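Local coordinates for protein phosphoribosylamine--glycine ligase (Thermotoga maritima, PDB 1VKZ) that catalyses the ATP-dependent joining of glycine to 5-phosphoribosylamine, giving glycinamide ribonucleotide, a step of de novo purine biosynthesis, at residues N195-M200 with L211-D216; R215-L220 with G233-V238; L270-M275 with L284-R289; I245-E250 with D278-I283. All blocks are in the same frame, centred on the assembly; numbering follows the deposited sequence.

Contact 1: N195-M200 with L211-D216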
loop_
_atom_site.group_PDB
_atom_site.type_symbol
_atom_site.label_atom_id
_atom_site.label_comp_id
_atom_site.label_asym_id
_atom_site.label_seq_id
_atom_site.Cartn_x
_atom_site.Cartn_y
_atom_site.Cartn_z
ATOM N N ASN A 195 8.459 13.724 -10.322
ATOM C CA ASN A 195 8.262 13.457 -8.908
ATOM C C ASN A 195 7.145 12.439 -8.736
ATOM O O ASN A 195 6.051 12.619 -9.239
ATOM C CB ASN A 195 7.898 14.744 -8.194
ATOM C CG ASN A 195 8.786 15.904 -8.613
ATOM O OD1 ASN A 195 9.976 15.725 -8.885
ATOM N ND2 ASN A 195 8.205 17.094 -8.689
ATOM N N GLU A 196 7.454 11.363 -8.030
ATOM C CA GLU A 196 6.531 10.291 -7.812
ATOM C C GLU A 196 5.550 10.690 -6.730
ATOM O O GLU A 196 5.870 11.497 -5.873
ATOM C CB GLU A 196 7.265 8.989 -7.444
ATOM C CG GLU A 196 6.363 7.763 -7.617
ATOM C CD GLU A 196 7.068 6.436 -7.446
ATOM O OE1 GLU A 196 8.171 6.259 -8.025
ATOM O OE2 GLU A 196 6.485 5.566 -6.761
ATOM N N LEU A 197 4.354 10.108 -6.792
ATOM C CA LEU A 197 3.234 10.483 -5.935
ATOM C C LEU A 197 2.140 9.407 -5.940
ATOM O O LEU A 197 1.858 8.793 -6.945
ATOM C CB LEU A 197 2.642 11.790 -6.436
ATOM C CG LEU A 197 1.394 12.344 -5.758
ATOM C CD1 LEU A 197 1.669 12.788 -4.301
ATOM C CD2 LEU A 197 0.866 13.503 -6.594
ATOM N N SER A 198 1.515 9.195 -4.800
ATOM C CA SER A 198 0.494 8.185 -4.700
ATOM C C SER A 198 -0.815 8.897 -4.507
ATOM O O SER A 198 -0.849 9.977 -3.922
ATOM C CB SER A 198 0.762 7.227 -3.532
ATOM O OG SER A 198 0.291 7.738 -2.291
ATOM N N ALA A 199 -1.889 8.309 -5.017
ATOM C CA ALA A 199 -3.210 8.782 -4.718
ATOM C C ALA A 199 -4.108 7.586 -4.364
ATOM O O ALA A 199 -4.021 6.552 -4.963
ATOM C CB ALA A 199 -3.721 9.571 -5.862
HETATM N N MSE A 200 -4.946 7.755 -3.359
HETATM C CA MSE A 200 -5.751 6.696 -2.793
HETATM C C MSE A 200 -7.175 7.160 -2.653
HETATM O O MSE A 200 -7.461 8.289 -2.262
HETATM C CB MSE A 200 -5.244 6.319 -1.390
HETATM C CG MSE A 200 -4.437 5.037 -1.321
HETATM SE SE MSE A 200 -3.089 5.078 0.150
HETATM C CE MSE A 200 -1.723 6.158 -0.925
ATOM N N LEU A 211 -8.368 10.306 -0.572
ATOM C CA LEU A 211 -7.850 10.465 0.766
ATOM C C LEU A 211 -6.683 11.475 0.831
ATOM O O LEU A 211 -6.098 11.825 -0.180
ATOM C CB LEU A 211 -7.448 9.096 1.286
ATOM C CG LEU A 211 -8.683 8.219 1.442
ATOM C CD1 LEU A 211 -8.327 6.758 1.734
ATOM C CD2 LEU A 211 -9.559 8.791 2.534
ATOM N N PRO A 212 -6.360 11.962 2.020
ATOM C CA PRO A 212 -5.252 12.841 2.178
ATOM C C PRO A 212 -4.001 12.276 1.534
ATOM O O PRO A 212 -3.678 11.106 1.739
ATOM C CB PRO A 212 -5.065 12.874 3.694
ATOM C CG PRO A 212 -6.339 12.647 4.230
ATOM C CD PRO A 212 -7.019 11.707 3.312
ATOM N N PHE A 213 -3.287 13.104 0.801
ATOM C CA PHE A 213 -2.006 12.709 0.203
ATOM C C PHE A 213 -0.916 12.662 1.271
ATOM O O PHE A 213 -0.841 13.542 2.158
ATOM C CB PHE A 213 -1.624 13.656 -0.951
ATOM C CG PHE A 213 -2.605 13.630 -2.075
ATOM C CD1 PHE A 213 -3.783 14.355 -2.009
ATOM C CD2 PHE A 213 -2.395 12.836 -3.182
ATOM C CE1 PHE A 213 -4.715 14.312 -3.057
ATOM C CE2 PHE A 213 -3.345 12.787 -4.229
ATOM C CZ PHE A 213 -4.490 13.512 -4.152
ATOM N N VAL A 214 -0.091 11.627 1.211
ATOM C CA VAL A 214 0.944 11.404 2.210
ATOM C C VAL A 214 2.248 11.157 1.476
ATOM O O VAL A 214 2.242 10.820 0.319
ATOM C CB VAL A 214 0.564 10.261 3.208
ATOM C CG1 VAL A 214 -0.814 10.482 3.736
ATOM C CG2 VAL A 214 0.614 8.928 2.584
ATOM N N ARG A 215 3.373 11.375 2.119
ATOM C CA ARG A 215 4.633 11.175 1.441
ATOM C C ARG A 215 5.266 9.972 2.094
ATOM O O ARG A 215 5.372 9.908 3.295
ATOM C CB ARG A 215 5.528 12.428 1.518
ATOM C CG ARG A 215 6.863 12.228 0.813
ATOM C CD ARG A 215 7.587 13.472 0.355
ATOM N NE ARG A 215 6.748 14.516 -0.249
ATOM C CZ ARG A 215 6.003 14.393 -1.356
ATOM N NH1 ARG A 215 5.908 13.237 -2.017
ATOM N NH2 ARG A 215 5.311 15.444 -1.791
ATOM N N ASP A 216 5.665 9.002 1.300
ATOM C CA ASP A 216 6.300 7.813 1.847
ATOM C C ASP A 216 7.829 7.789 1.582
ATOM O O ASP A 216 8.370 8.547 0.765
ATOM C CB ASP A 216 5.573 6.538 1.380
ATOM C CG ASP A 216 5.160 6.587 -0.093
ATOM O OD1 ASP A 216 6.056 6.489 -0.971
ATOM O OD2 ASP A 216 3.962 6.708 -0.450
HETATM O O HOH W 1 -1.102 9.772 -1.081
#
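Phe213 reaches from the segment 211-216 to the strand 195-200 with the edge of its ring. Its CG lies anti to its own carbonyl carbon (chi1 -62°), which carries the ring over to the strand, and CD2 comes within 3.3 Å of Ser198 O, close to the ring plane. Phe213 CE2 touches Ala199 CB at 3.6 Å, from an oblique direction, while Leu197, its CG anti to the backbone N, brings CD1 obliquely to Phe213 CD2 at 4.2 Å. The backbones are too far apart here for strand pairing, and a water bridges the two segments: it is hydrogen-bonded to Ser198 OG at 2.7 Å and accepts a hydrogen from Val214 N at 3.1 Å. The chains close up at Met200 and Leu211, where Leu211 N donates to Met200 O in a nearly straight bond (2.8 Å, 175°) lying in the carbonyl plane. Leu211 CB points back at the strand and packs against the same oxygen. Segment 195-198 belongs to the predicted ATP-binding region of the ATP-grasp domain. Strand 269-277 pairs with strand 195-204 along its backbone; helix 242-261 packs on Leu197, Ala199 and Phe213 through Ile248, and helix 294-301 covers Met200 and Val214 through Ile298.

Contact 2: R215-L220 with G233-V238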
loop_
_atom_site.group_PDB
_atom_site.type_symbol
_atom_site.label_atom_id
_atom_site.label_comp_id
_atom_site.label_asym_id
_atom_site.label_seq_id
_atom_site.Cartn_x
_atom_site.Cartn_y
_atom_site.Cartn_z
ATOM N N ARG A 215 3.373 11.375 2.119
ATOM C CA ARG A 215 4.633 11.175 1.441
ATOM C C ARG A 215 5.266 9.972 2.094
ATOM O O ARG A 215 5.372 9.908 3.295
ATOM C CB ARG A 215 5.528 12.428 1.518
ATOM C CG ARG A 215 6.863 12.228 0.813
ATOM C CD ARG A 215 7.587 13.472 0.355
ATOM N NE ARG A 215 6.748 14.516 -0.249
ATOM C CZ ARG A 215 6.003 14.393 -1.356
ATOM N NH1 ARG A 215 5.908 13.237 -2.017
ATOM N NH2 ARG A 215 5.311 15.444 -1.791
ATOM N N ASP A 216 5.665 9.002 1.300
ATOM C CA ASP A 216 6.300 7.813 1.847
ATOM C C ASP A 216 7.829 7.789 1.582
ATOM O O ASP A 216 8.370 8.547 0.765
ATOM C CB ASP A 216 5.573 6.538 1.380
ATOM C CG ASP A 216 5.160 6.587 -0.093
ATOM O OD1 ASP A 216 6.056 6.489 -0.971
ATOM O OD2 ASP A 216 3.962 6.708 -0.450
ATOM N N TYR A 217 8.501 6.920 2.332
ATOM C CA TYR A 217 9.920 6.790 2.312
ATOM C C TYR A 217 10.209 5.327 2.018
ATOM O O TYR A 217 10.179 4.492 2.917
ATOM C CB TYR A 217 10.461 7.218 3.672
ATOM C CG TYR A 217 10.364 8.710 3.927
ATOM C CD1 TYR A 217 9.159 9.291 4.262
ATOM C CD2 TYR A 217 11.489 9.543 3.818
ATOM C CE1 TYR A 217 9.051 10.640 4.504
ATOM C CE2 TYR A 217 11.388 10.923 4.044
ATOM C CZ TYR A 217 10.154 11.453 4.388
ATOM O OH TYR A 217 10.008 12.794 4.631
ATOM N N LYS A 218 10.472 5.022 0.751
ATOM C CA LYS A 218 10.647 3.645 0.265
ATOM C C LYS A 218 12.002 3.017 0.578
ATOM O O LYS A 218 12.078 1.824 0.823
ATOM C CB LYS A 218 10.418 3.609 -1.252
ATOM C CG LYS A 218 8.928 3.468 -1.662
ATOM C CD LYS A 218 8.486 1.989 -1.675
ATOM C CE LYS A 218 9.257 1.114 -2.747
ATOM N NZ LYS A 218 9.154 1.586 -4.184
ATOM N N ARG A 219 13.068 3.802 0.542
ATOM C CA ARG A 219 14.405 3.289 0.806
ATOM C C ARG A 219 14.638 3.059 2.277
ATOM O O ARG A 219 14.035 3.701 3.098
ATOM C CB ARG A 219 15.474 4.252 0.272
ATOM C CG ARG A 219 15.533 4.340 -1.242
ATOM C CD ARG A 219 16.123 3.126 -1.880
ATOM N NE ARG A 219 16.205 3.252 -3.330
ATOM C CZ ARG A 219 16.608 2.284 -4.148
ATOM N NH1 ARG A 219 16.978 1.094 -3.673
ATOM N NH2 ARG A 219 16.636 2.504 -5.456
ATOM N N LEU A 220 15.528 2.133 2.597
ATOM C CA LEU A 220 15.785 1.726 3.973
ATOM C C LEU A 220 16.533 2.787 4.779
ATOM O O LEU A 220 16.397 2.870 5.993
ATOM C CB LEU A 220 16.629 0.460 3.938
ATOM C CG LEU A 220 17.039 -0.235 5.241
ATOM C CD1 LEU A 220 15.837 -0.894 5.914
ATOM C CD2 LEU A 220 18.121 -1.229 4.900
ATOM N N GLY A 233 8.586 5.121 6.464
ATOM C CA GLY A 233 7.822 6.081 7.212
ATOM C C GLY A 233 6.981 6.854 6.242
ATOM O O GLY A 233 7.083 6.675 5.022
ATOM N N SER A 234 6.143 7.723 6.786
ATOM C CA SER A 234 5.410 8.662 5.967
ATOM C C SER A 234 4.910 9.790 6.829
ATOM O O SER A 234 4.963 9.749 8.063
ATOM C CB SER A 234 4.259 7.983 5.248
ATOM O OG SER A 234 3.423 7.406 6.207
ATOM N N TRP A 235 4.474 10.833 6.163
ATOM C CA TRP A 235 3.823 11.874 6.866
ATOM C C TRP A 235 2.764 12.451 5.986
ATOM O O TRP A 235 2.717 12.170 4.795
ATOM C CB TRP A 235 4.808 12.919 7.292
ATOM C CG TRP A 235 5.430 13.626 6.182
ATOM C CD1 TRP A 235 6.624 13.315 5.543
ATOM C CD2 TRP A 235 4.946 14.810 5.565
ATOM N NE1 TRP A 235 6.884 14.235 4.555
ATOM C CE2 TRP A 235 5.872 15.166 4.544
ATOM C CE3 TRP A 235 3.824 15.617 5.763
ATOM C CZ2 TRP A 235 5.693 16.294 3.736
ATOM C CZ3 TRP A 235 3.654 16.727 4.963
ATOM C CH2 TRP A 235 4.584 17.063 3.969
ATOM N N GLY A 236 1.887 13.236 6.594
ATOM C CA GLY A 236 0.900 13.942 5.840
ATOM C C GLY A 236 0.233 14.932 6.743
ATOM O O GLY A 236 0.484 14.934 7.964
ATOM N N PRO A 237 -0.641 15.748 6.153
ATOM C CA PRO A 237 -0.935 15.668 4.733
ATOM C C PRO A 237 0.011 16.506 3.887
ATOM O O PRO A 237 0.479 17.522 4.331
ATOM C CB PRO A 237 -2.362 16.196 4.648
ATOM C CG PRO A 237 -2.483 17.138 5.753
ATOM C CD PRO A 237 -1.442 16.795 6.803
ATOM N N VAL A 238 0.268 16.032 2.680
ATOM C CA VAL A 238 0.988 16.739 1.643
ATOM C C VAL A 238 0.007 17.612 0.867
ATOM O O VAL A 238 -1.097 17.171 0.618
ATOM C CB VAL A 238 1.586 15.716 0.632
ATOM C CG1 VAL A 238 2.183 16.411 -0.581
ATOM C CG2 VAL A 238 2.624 14.839 1.305
#
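Segments 215-220 and 233-238 form a short antiparallel ladder at the edge of an antiparallel sheet, whose next strand, 327-334, lies beyond 233-236. Arg215 and Trp235 are a hydrogen-bonded pair: Arg215 N donates to Trp235 O at 2.9 Å, nearly along the C=O axis, and Trp235 N returns a bond to Arg215 O at 3.1 Å. Asp216 and Ser234 follow as a non-hydrogen-bonded pair, with Ser234 CA 2.9 Å from Arg215 O in a CA-H...O contact; Tyr217 N then makes a weak bond to Gly233 O. At its backbone angles, a side chain on Gly233 would collide with the preceding carbonyl oxygen.

The side-chain contacts gather round the indole. Trp235 holds CG in the crowded position between backbone N and carbonyl carbon (chi1 65°), so that Arg215 CB sits over its five-membered ring in a CH-pi contact. Tyr217 meets the indole edge to edge, CE1 lying 3.8 Å from Trp235 CD1, and its hydroxyl is hydrogen-bonded to Ala411 N near the C-terminus. An alanine in place of Tyr217 would lack the ring and hydroxyl, and would probably leave the indole edge and the C-terminal end less firmly held. Val238 CG2 lies over one face of the Arg215 guanidinium, toward its rim, and Val238 CG1 lies 3.5 Å from Arg215 NH2.

Contact 3: L270-M275 with L284-R289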
loop_
_atom_site.group_PDB
_atom_site.type_symbol
_atom_site.label_atom_id
_atom_site.label_comp_id
_atom_site.label_asym_id
_atom_site.label_seq_id
_atom_site.Cartn_x
_atom_site.Cartn_y
_atom_site.Cartn_z
ATOM N N LEU A 270 -8.877 2.153 -3.835
ATOM C CA LEU A 270 -8.092 2.155 -5.073
ATOM C C LEU A 270 -6.914 3.070 -4.893
ATOM O O LEU A 270 -7.063 4.243 -4.586
ATOM C CB LEU A 270 -8.939 2.615 -6.259
ATOM C CG LEU A 270 -8.148 2.803 -7.567
ATOM C CD1 LEU A 270 -7.368 1.519 -7.968
ATOM C CD2 LEU A 270 -9.071 3.238 -8.658
ATOM N N TYR A 271 -5.734 2.534 -5.157
ATOM C CA TYR A 271 -4.472 3.265 -5.020
ATOM C C TYR A 271 -3.885 3.456 -6.422
ATOM O O TYR A 271 -3.850 2.499 -7.225
ATOM C CB TYR A 271 -3.535 2.489 -4.091
ATOM C CG TYR A 271 -2.102 2.901 -4.073
ATOM C CD1 TYR A 271 -1.275 2.666 -5.160
ATOM C CD2 TYR A 271 -1.538 3.452 -2.935
ATOM C CE1 TYR A 271 0.059 3.015 -5.123
ATOM C CE2 TYR A 271 -0.208 3.826 -2.889
ATOM C CZ TYR A 271 0.581 3.598 -3.978
ATOM O OH TYR A 271 1.904 3.978 -3.949
ATOM N N LEU A 272 -3.477 4.699 -6.719
ATOM C CA LEU A 272 -2.750 5.040 -7.913
ATOM C C LEU A 272 -1.351 5.429 -7.525
ATOM O O LEU A 272 -1.159 6.347 -6.754
ATOM C CB LEU A 272 -3.408 6.236 -8.601
ATOM C CG LEU A 272 -4.882 6.195 -8.952
ATOM C CD1 LEU A 272 -5.250 7.357 -9.844
ATOM C CD2 LEU A 272 -5.240 4.911 -9.594
ATOM N N GLY A 273 -0.354 4.737 -8.036
ATOM C CA GLY A 273 1.023 5.208 -7.918
ATOM C C GLY A 273 1.260 6.049 -9.135
ATOM O O GLY A 273 1.106 5.548 -10.260
ATOM N N LEU A 274 1.591 7.321 -8.930
ATOM C CA LEU A 274 1.657 8.284 -10.025
ATOM C C LEU A 274 3.055 8.839 -10.180
ATOM O O LEU A 274 3.917 8.642 -9.350
ATOM C CB LEU A 274 0.689 9.424 -9.801
ATOM C CG LEU A 274 -0.769 8.982 -9.634
ATOM C CD1 LEU A 274 -1.600 10.044 -8.879
ATOM C CD2 LEU A 274 -1.390 8.668 -10.983
HETATM N N MSE A 275 3.252 9.507 -11.301
HETATM C CA MSE A 275 4.460 10.212 -11.638
HETATM C C MSE A 275 3.989 11.532 -12.252
HETATM O O MSE A 275 3.314 11.537 -13.284
HETATM C CB MSE A 275 5.258 9.411 -12.670
HETATM C CG MSE A 275 6.583 10.032 -13.033
HETATM SE SE MSE A 275 7.695 10.224 -11.444
HETATM C CE MSE A 275 8.542 8.376 -11.454
ATOM N N LEU A 284 1.658 4.860 -12.823
ATOM C CA LEU A 284 2.730 3.878 -12.798
ATOM C C LEU A 284 2.229 2.504 -12.491
ATOM O O LEU A 284 2.837 1.531 -12.920
ATOM C CB LEU A 284 3.763 4.246 -11.738
ATOM C CG LEU A 284 4.470 5.567 -12.005
ATOM C CD1 LEU A 284 5.532 5.779 -10.952
ATOM C CD2 LEU A 284 5.048 5.557 -13.390
ATOM N N GLU A 285 1.143 2.437 -11.719
ATOM C CA GLU A 285 0.543 1.182 -11.329
ATOM C C GLU A 285 -0.695 1.433 -10.514
ATOM O O GLU A 285 -0.890 2.491 -9.946
ATOM C CB GLU A 285 1.507 0.294 -10.534
ATOM C CG GLU A 285 1.765 0.782 -9.139
ATOM C CD GLU A 285 2.852 0.012 -8.418
ATOM O OE1 GLU A 285 3.648 -0.741 -9.056
ATOM O OE2 GLU A 285 2.898 0.185 -7.183
ATOM N N TYR A 286 -1.536 0.421 -10.489
ATOM C CA TYR A 286 -2.754 0.360 -9.690
ATOM C C TYR A 286 -2.497 -0.616 -8.535
ATOM O O TYR A 286 -1.908 -1.673 -8.723
ATOM C CB TYR A 286 -3.877 -0.210 -10.548
ATOM C CG TYR A 286 -4.472 0.695 -11.601
ATOM C CD1 TYR A 286 -4.978 1.942 -11.276
ATOM C CD2 TYR A 286 -4.576 0.274 -12.916
ATOM C CE1 TYR A 286 -5.520 2.759 -12.254
ATOM C CE2 TYR A 286 -5.130 1.066 -13.880
ATOM C CZ TYR A 286 -5.592 2.301 -13.545
ATOM O OH TYR A 286 -6.171 3.073 -14.498
ATOM N N ASN A 287 -2.912 -0.236 -7.337
ATOM C CA ASN A 287 -3.075 -1.189 -6.253
ATOM C C ASN A 287 -4.518 -1.118 -5.798
ATOM O O ASN A 287 -5.167 -0.094 -5.912
ATOM C CB ASN A 287 -2.086 -0.899 -5.117
ATOM C CG ASN A 287 -0.625 -1.111 -5.539
ATOM O OD1 ASN A 287 -0.326 -1.508 -6.696
ATOM N ND2 ASN A 287 0.298 -0.867 -4.602
ATOM N N VAL A 288 -5.040 -2.240 -5.350
ATOM C CA VAL A 288 -6.474 -2.340 -5.003
ATOM C C VAL A 288 -6.657 -2.411 -3.514
ATOM O O VAL A 288 -7.543 -3.082 -3.029
ATOM C CB VAL A 288 -7.154 -3.550 -5.667
ATOM C CG1 VAL A 288 -7.196 -3.337 -7.197
ATOM C CG2 VAL A 288 -6.456 -4.832 -5.294
ATOM N N ARG A 289 -5.798 -1.722 -2.796
ATOM C CA ARG A 289 -5.940 -1.551 -1.388
ATOM C C ARG A 289 -5.049 -0.371 -0.999
ATOM O O ARG A 289 -4.309 0.146 -1.824
ATOM C CB ARG A 289 -5.547 -2.827 -0.662
ATOM C CG ARG A 289 -4.315 -3.521 -1.216
ATOM C CD ARG A 289 -3.035 -2.718 -1.104
ATOM N NE ARG A 289 -1.881 -3.400 -1.691
ATOM C CZ ARG A 289 -0.628 -2.939 -1.654
ATOM N NH1 ARG A 289 -0.339 -1.788 -1.048
ATOM N NH2 ARG A 289 0.346 -3.638 -2.223
#
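The hairpin of strands 269-277 and 280-287 carries Glu285 and Asn287, both predicted Mg(2+) ligands of the ATP-grasp active site, on one face of its sheet. Tyr271 and Asn287 form a hydrogen-bonded antiparallel pair: Tyr271 N donates to Asn287 O at 2.8 Å and Asn287 N to Tyr271 O at 2.9 Å, each donor standing above the plane of the carbonyl it meets. Gly273 N binds Glu285 O at 3.0 Å, this time in the carbonyl plane. Gly273 O then faces two residues, taking a hydrogen from Leu284 N at 2.7 Å and a weak one from Glu285 N, which makes a classic beta bulge.

On the face of the predicted metal ligands, the Tyr271 ring and the Asn287 side chain run side by side with their planes 17° apart, Tyr271 CD1 touching Asn287 CB at 3.7 Å. Tyr271 reaches this position with CG anti to the backbone N (chi1 166°). On the other face, Leu272 lies alongside Tyr286 and puts CD2 at the ring edge, in plane, 3.4 Å from Tyr286 CD1. Leu270 CD1 approaches the same ring obliquely, and the ring's hydroxyl is hydrogen-bonded to Thr255. From the bulge itself, Leu284 crosses Met275 (selenomethionine) obliquely, CD2 lying 3.9 Å from Met275 CB.

Glu285 OE1 forms a salt bridge with Lys107, which would be expected to favour its ionised form; a carboxylate held in this way is consistent with the predicted metal-binding role.

Contact 4: I245-E250 with D278-I283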
loop_
_atom_site.group_PDB
_atom_site.type_symbol
_atom_site.label_atom_id
_atom_site.label_comp_id
_atom_site.label_asym_id
_atom_site.label_seq_id
_atom_site.Cartn_x
_atom_site.Cartn_y
_atom_site.Cartn_z
ATOM N N ILE A 245 -4.664 17.959 -8.634
ATOM C CA ILE A 245 -5.754 17.150 -8.065
ATOM C C ILE A 245 -6.866 16.929 -9.072
ATOM O O ILE A 245 -7.375 15.827 -9.179
ATOM C CB ILE A 245 -6.323 17.789 -6.768
ATOM C CG1 ILE A 245 -5.280 17.732 -5.650
ATOM C CG2 ILE A 245 -7.605 17.082 -6.330
ATOM C CD1 ILE A 245 -5.673 18.522 -4.415
ATOM N N LYS A 246 -7.263 17.960 -9.817
ATOM C CA LYS A 246 -8.324 17.748 -10.810
ATOM C C LYS A 246 -7.942 16.706 -11.877
ATOM O O LYS A 246 -8.769 15.895 -12.292
ATOM C CB LYS A 246 -8.769 19.069 -11.450
ATOM C CG LYS A 246 -10.018 18.899 -12.320
ATOM C CD LYS A 246 -11.009 20.058 -12.211
ATOM C CE LYS A 246 -12.142 19.753 -11.221
ATOM N NZ LYS A 246 -13.116 20.893 -11.161
ATOM N N LYS A 247 -6.684 16.727 -12.300
ATOM C CA LYS A 247 -6.166 15.710 -13.225
ATOM C C LYS A 247 -6.129 14.332 -12.595
ATOM O O LYS A 247 -6.373 13.343 -13.276
ATOM C CB LYS A 247 -4.764 16.100 -13.707
ATOM C CG LYS A 247 -4.754 17.357 -14.560
ATOM C CD LYS A 247 -3.342 17.740 -14.967
ATOM C CE LYS A 247 -3.293 19.148 -15.515
ATOM N NZ LYS A 247 -1.928 19.477 -16.034
ATOM N N ILE A 248 -5.817 14.284 -11.295
ATOM C CA ILE A 248 -5.807 13.044 -10.522
ATOM C C ILE A 248 -7.195 12.474 -10.414
ATOM O O ILE A 248 -7.379 11.255 -10.512
ATOM C CB ILE A 248 -5.177 13.249 -9.111
ATOM C CG1 ILE A 248 -3.645 13.317 -9.239
ATOM C CG2 ILE A 248 -5.510 12.094 -8.191
ATOM C CD1 ILE A 248 -2.882 13.607 -7.930
ATOM N N GLU A 249 -8.164 13.361 -10.193
ATOM C CA GLU A 249 -9.580 12.999 -10.156
ATOM C C GLU A 249 -10.032 12.383 -11.467
ATOM O O GLU A 249 -10.794 11.429 -11.484
ATOM C CB GLU A 249 -10.430 14.240 -9.912
ATOM C CG GLU A 249 -10.387 14.787 -8.494
ATOM C CD GLU A 249 -11.334 15.970 -8.300
ATOM O OE1 GLU A 249 -11.303 16.912 -9.126
ATOM O OE2 GLU A 249 -12.107 15.974 -7.309
ATOM N N GLU A 250 -9.551 12.962 -12.561
ATOM C CA GLU A 250 -9.891 12.522 -13.903
ATOM C C GLU A 250 -9.323 11.142 -14.178
ATOM O O GLU A 250 -9.953 10.352 -14.868
ATOM C CB GLU A 250 -9.382 13.546 -14.922
ATOM C CG GLU A 250 -9.738 13.255 -16.369
ATOM C CD GLU A 250 -9.412 14.422 -17.304
ATOM O OE1 GLU A 250 -9.729 15.600 -16.953
ATOM O OE2 GLU A 250 -8.850 14.162 -18.401
ATOM N N ASP A 278 6.009 16.579 -16.669
ATOM C CA ASP A 278 5.605 17.684 -17.541
ATOM C C ASP A 278 4.160 18.164 -17.279
ATOM O O ASP A 278 3.349 18.262 -18.201
ATOM C CB ASP A 278 5.830 17.307 -19.020
ATOM C CG ASP A 278 7.308 17.383 -19.429
ATOM O OD1 ASP A 278 7.877 18.493 -19.404
ATOM O OD2 ASP A 278 7.978 16.387 -19.783
ATOM N N GLY A 279 3.857 18.452 -16.007
ATOM C CA GLY A 279 2.557 18.999 -15.598
ATOM C C GLY A 279 1.427 17.983 -15.420
ATOM O O GLY A 279 0.364 18.320 -14.905
ATOM N N ASP A 280 1.629 16.744 -15.849
ATOM C CA ASP A 280 0.529 15.782 -15.884
ATOM C C ASP A 280 0.856 14.574 -15.069
ATOM O O ASP A 280 1.995 14.149 -15.048
ATOM C CB ASP A 280 0.232 15.346 -17.325
ATOM C CG ASP A 280 -0.204 16.503 -18.207
ATOM O OD1 ASP A 280 0.509 17.527 -18.228
ATOM O OD2 ASP A 280 -1.241 16.482 -18.904
ATOM N N PRO A 281 -0.148 14.027 -14.393
ATOM C CA PRO A 281 -0.001 12.780 -13.695
ATOM C C PRO A 281 -0.178 11.557 -14.603
ATOM O O PRO A 281 -1.187 11.443 -15.319
ATOM C CB PRO A 281 -1.127 12.840 -12.649
ATOM C CG PRO A 281 -2.168 13.612 -13.286
ATOM C CD PRO A 281 -1.498 14.585 -14.206
ATOM N N TYR A 282 0.814 10.663 -14.516
ATOM C CA TYR A 282 0.841 9.352 -15.171
ATOM C C TYR A 282 0.695 8.261 -14.115
ATOM O O TYR A 282 1.263 8.359 -13.008
ATOM C CB TYR A 282 2.167 9.148 -15.905
ATOM C CG TYR A 282 2.345 10.036 -17.087
ATOM C CD1 TYR A 282 2.664 11.374 -16.935
ATOM C CD2 TYR A 282 2.197 9.547 -18.364
ATOM C CE1 TYR A 282 2.823 12.200 -18.035
ATOM C CE2 TYR A 282 2.341 10.365 -19.478
ATOM C CZ TYR A 282 2.654 11.680 -19.309
ATOM O OH TYR A 282 2.816 12.471 -20.412
ATOM N N ILE A 283 -0.076 7.229 -14.476
ATOM C CA ILE A 283 -0.255 6.058 -13.632
ATOM C C ILE A 283 0.837 5.053 -13.863
ATOM O O ILE A 283 0.916 4.464 -14.939
ATOM C CB ILE A 283 -1.614 5.385 -13.867
ATOM C CG1 ILE A 283 -2.735 6.373 -13.536
ATOM C CG2 ILE A 283 -1.719 4.128 -13.010
ATOM C CD1 ILE A 283 -4.114 5.844 -13.703
#
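Lys247 and Pro281 bury most of the surface where helix 242-261 passes the start of strand 280-287. The lysine leaves the helix with CG anti to its carbonyl carbon and stays extended beyond it, crossing the proline ring at about a right angle. Pro281 turns its CG and CD to this chain: CG lies 3.6 Å from Lys247 CB, and CD lies 3.7 Å from Lys247 CD. At the tip, Lys247 NZ donates to Gly279 O at 2.8 Å from well above the carbonyl plane, 49° out of it. The ammonium also makes a long salt bridge to Asp280 OD1, at 3.8 Å. This is a helix lying on a beta hairpin of the ATP-grasp domain, the two segments running 32° apart with their axes 8.1 Å from each other at closest approach. Gly279 belongs to the hairpin turn, and its positive phi (82°) suits a glycine. An alanine at Lys247 would keep CB against Pro281 but remove the outer chain and ammonium, and would probably loosen the hold of the helix on this turn. Deeper in, Ile248 CG1 meets Pro281 CB at 4.3 Å, and Leu276 and Leu251 pack against the same proline.

In the fold
All four contacts lie in the ATP-grasp domain. Contacts 1, 3 and 4 converge on the antiparallel sheet in which strands 195-204, 269-277 and 280-287 are successive neighbours; the centres of contacts 1 and 3 are about 10 Å apart and those of contacts 3 and 4 about 13 Å. Contact 2 belongs to a second antiparallel sheet, and the shared Arg215 and Asp216 join it to contact 1, whose centre is about 9 Å away. Along the chain contacts 1 and 2 come first, whereas contacts 3 and 4 alternate their segments. Ile248 of contact 4 packs on both contact 1 and contact 3, so one helix backs the sheet that carries the predicted metal ligands and part of the predicted ATP site.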